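Local coordinates for fatty acid-binding protein TM_1468 (Thermotoga maritima, PDB 1VPV) that binds long-chain fatty acids such as palmitate and may take part in lipid transport or fatty acid metabolism, at residues A[199-204]-A[216-221]. Numbering follows the deposited sequence.
Sequences LKIRVC and RKVRGD. With PO4 (phosphate ion), chain C.
Arg202 forms a salt bridge with Asp221, its NE and NH2 lying 2.9 and 3.0 Å from Asp221 OD1. Chi1 and chi2 of Arg202, both m, fold the guanidinium back so that NH1 also reaches Ile201 O (3.2 Å), while Gly220 CA covers one face of the group. A phosphate ion, probably from the crystallisation liquor, accepts through its O3 from Arg202 NH1 (2.8 Å) and Lys200 NZ (2.5 Å). Arg219 NE donates to Leu199 O (3.1 Å). Strands 201-204 and 216-219 run antiparallel, their axes 4.6 Å apart at 152°. Arg202 and Val218 form a hydrogen-bonded pair (Arg202 N to Val218 O 2.9 Å, Val218 N to Arg202 O 3.0 Å), as do Cys204 and Arg216 (Cys204 N to Arg216 O 2.8 Å); Ile201-Arg219 and Val203-Lys217 are non-hydrogen-bonded pairs. This is the open end of a beta hairpin at the sheet edge of the DegV fold, where the chain passes into helix 220-232. Gly220 turns there with positive phi (81°), its N bonding Lys200 O at 2.8 Å. On one face Ile201 CD1 packs on Lys217 CE (3.6 Å); on the other, Arg202, Cys204 and Val218 side chains meet helix 220-232.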
# COMPACT_ATOMS: atom_id res chain seq x y z
N LEU A 199 9.25 -13.78 -23.15
CA LEU A 199 10.40 -14.05 -22.26
C LEU A 199 11.02 -12.79 -21.66
O LEU A 199 11.42 -11.87 -22.41
CB LEU A 199 11.51 -14.81 -22.99
CG LEU A 199 11.22 -16.29 -23.25
CD1 LEU A 199 12.21 -16.90 -24.21
CD2 LEU A 199 11.22 -17.04 -21.92
N LYS A 200 11.12 -12.77 -20.33
CA LYS A 200 11.78 -11.72 -19.60
C LYS A 200 11.01 -10.42 -19.58
O LYS A 200 11.55 -9.40 -19.14
CB LYS A 200 13.19 -11.49 -20.14
CG LYS A 200 13.98 -12.74 -20.45
CD LYS A 200 14.10 -13.73 -19.30
CE LYS A 200 15.32 -13.49 -18.39
NZ LYS A 200 14.99 -12.70 -17.21
N ILE A 201 9.74 -10.45 -20.00
CA ILE A 201 8.91 -9.25 -19.95
C ILE A 201 8.67 -8.80 -18.50
O ILE A 201 8.60 -9.62 -17.58
CB ILE A 201 7.51 -9.44 -20.67
CG1 ILE A 201 6.79 -8.11 -20.82
CG2 ILE A 201 6.58 -10.36 -19.89
CD1 ILE A 201 5.76 -8.09 -21.91
N ARG A 202 8.59 -7.49 -18.32
CA ARG A 202 8.15 -6.85 -17.09
C ARG A 202 7.13 -5.82 -17.51
O ARG A 202 7.32 -5.12 -18.50
CB ARG A 202 9.31 -6.13 -16.45
CG ARG A 202 10.56 -7.00 -16.28
CD ARG A 202 10.35 -8.01 -15.16
NE ARG A 202 11.64 -8.63 -14.86
CZ ARG A 202 12.02 -9.84 -15.25
NH1 ARG A 202 11.22 -10.61 -15.99
NH2 ARG A 202 13.22 -10.26 -14.95
N VAL A 203 6.05 -5.74 -16.77
CA VAL A 203 4.98 -4.81 -17.05
C VAL A 203 4.99 -3.79 -15.94
O VAL A 203 4.91 -4.17 -14.77
CB VAL A 203 3.63 -5.54 -17.04
CG1 VAL A 203 2.44 -4.57 -17.15
CG2 VAL A 203 3.61 -6.51 -18.20
N CYS A 204 5.06 -2.52 -16.33
CA CYS A 204 5.11 -1.41 -15.39
C CYS A 204 3.76 -0.77 -15.20
O CYS A 204 3.10 -0.40 -16.16
CB CYS A 204 6.12 -0.35 -15.85
SG CYS A 204 7.80 -0.99 -16.21
N ARG A 216 3.89 0.66 -19.48
CA ARG A 216 5.04 0.23 -20.27
C ARG A 216 5.31 -1.26 -20.13
O ARG A 216 5.12 -1.84 -19.06
CB ARG A 216 6.29 1.00 -19.83
CG ARG A 216 7.21 1.34 -20.94
CD ARG A 216 8.14 2.43 -20.53
NE ARG A 216 9.29 2.51 -21.42
CZ ARG A 216 10.39 3.22 -21.17
NH1 ARG A 216 10.50 3.91 -20.04
NH2 ARG A 216 11.39 3.24 -22.05
N LYS A 217 5.72 -1.87 -21.22
CA LYS A 217 6.23 -3.23 -21.24
C LYS A 217 7.67 -3.09 -21.62
O LYS A 217 7.98 -2.45 -22.60
CB LYS A 217 5.57 -4.10 -22.30
CG LYS A 217 4.05 -4.15 -22.23
CD LYS A 217 3.40 -4.59 -23.58
CE LYS A 217 3.25 -6.12 -23.65
NZ LYS A 217 2.37 -6.56 -24.78
N VAL A 218 8.55 -3.68 -20.85
CA VAL A 218 9.96 -3.70 -21.21
C VAL A 218 10.49 -5.13 -20.97
O VAL A 218 9.73 -6.02 -20.50
CB VAL A 218 10.73 -2.70 -20.36
CG1 VAL A 218 10.13 -1.31 -20.45
CG2 VAL A 218 10.76 -3.16 -18.91
N ARG A 219 11.78 -5.33 -21.22
CA ARG A 219 12.39 -6.61 -20.91
C ARG A 219 13.52 -6.50 -19.88
O ARG A 219 14.48 -5.70 -20.04
CB ARG A 219 12.89 -7.26 -22.18
CG ARG A 219 11.79 -7.77 -23.10
CD ARG A 219 12.36 -8.31 -24.40
NE ARG A 219 12.61 -9.73 -24.32
CZ ARG A 219 13.57 -10.36 -24.98
NH1 ARG A 219 14.39 -9.68 -25.78
NH2 ARG A 219 13.73 -11.67 -24.83
N GLY A 220 13.40 -7.32 -18.84
CA GLY A 220 14.42 -7.43 -17.79
C GLY A 220 14.34 -6.34 -16.76
O GLY A 220 13.77 -5.26 -17.00
N ASP A 221 14.97 -6.60 -15.61
CA ASP A 221 14.88 -5.74 -14.41
C ASP A 221 15.46 -4.38 -14.62
O ASP A 221 14.91 -3.38 -14.14
CB ASP A 221 15.66 -6.34 -13.25
CG ASP A 221 15.06 -7.63 -12.74
OD1 ASP A 221 13.92 -7.95 -13.12
OD2 ASP A 221 15.74 -8.30 -11.92
P PO4 C . 12.19 -14.32 -15.65
O1 PO4 C . 13.31 -14.93 -14.84
O2 PO4 C . 11.86 -15.39 -16.61
O3 PO4 C . 12.65 -13.05 -16.30
O4 PO4 C . 11.00 -14.06 -14.79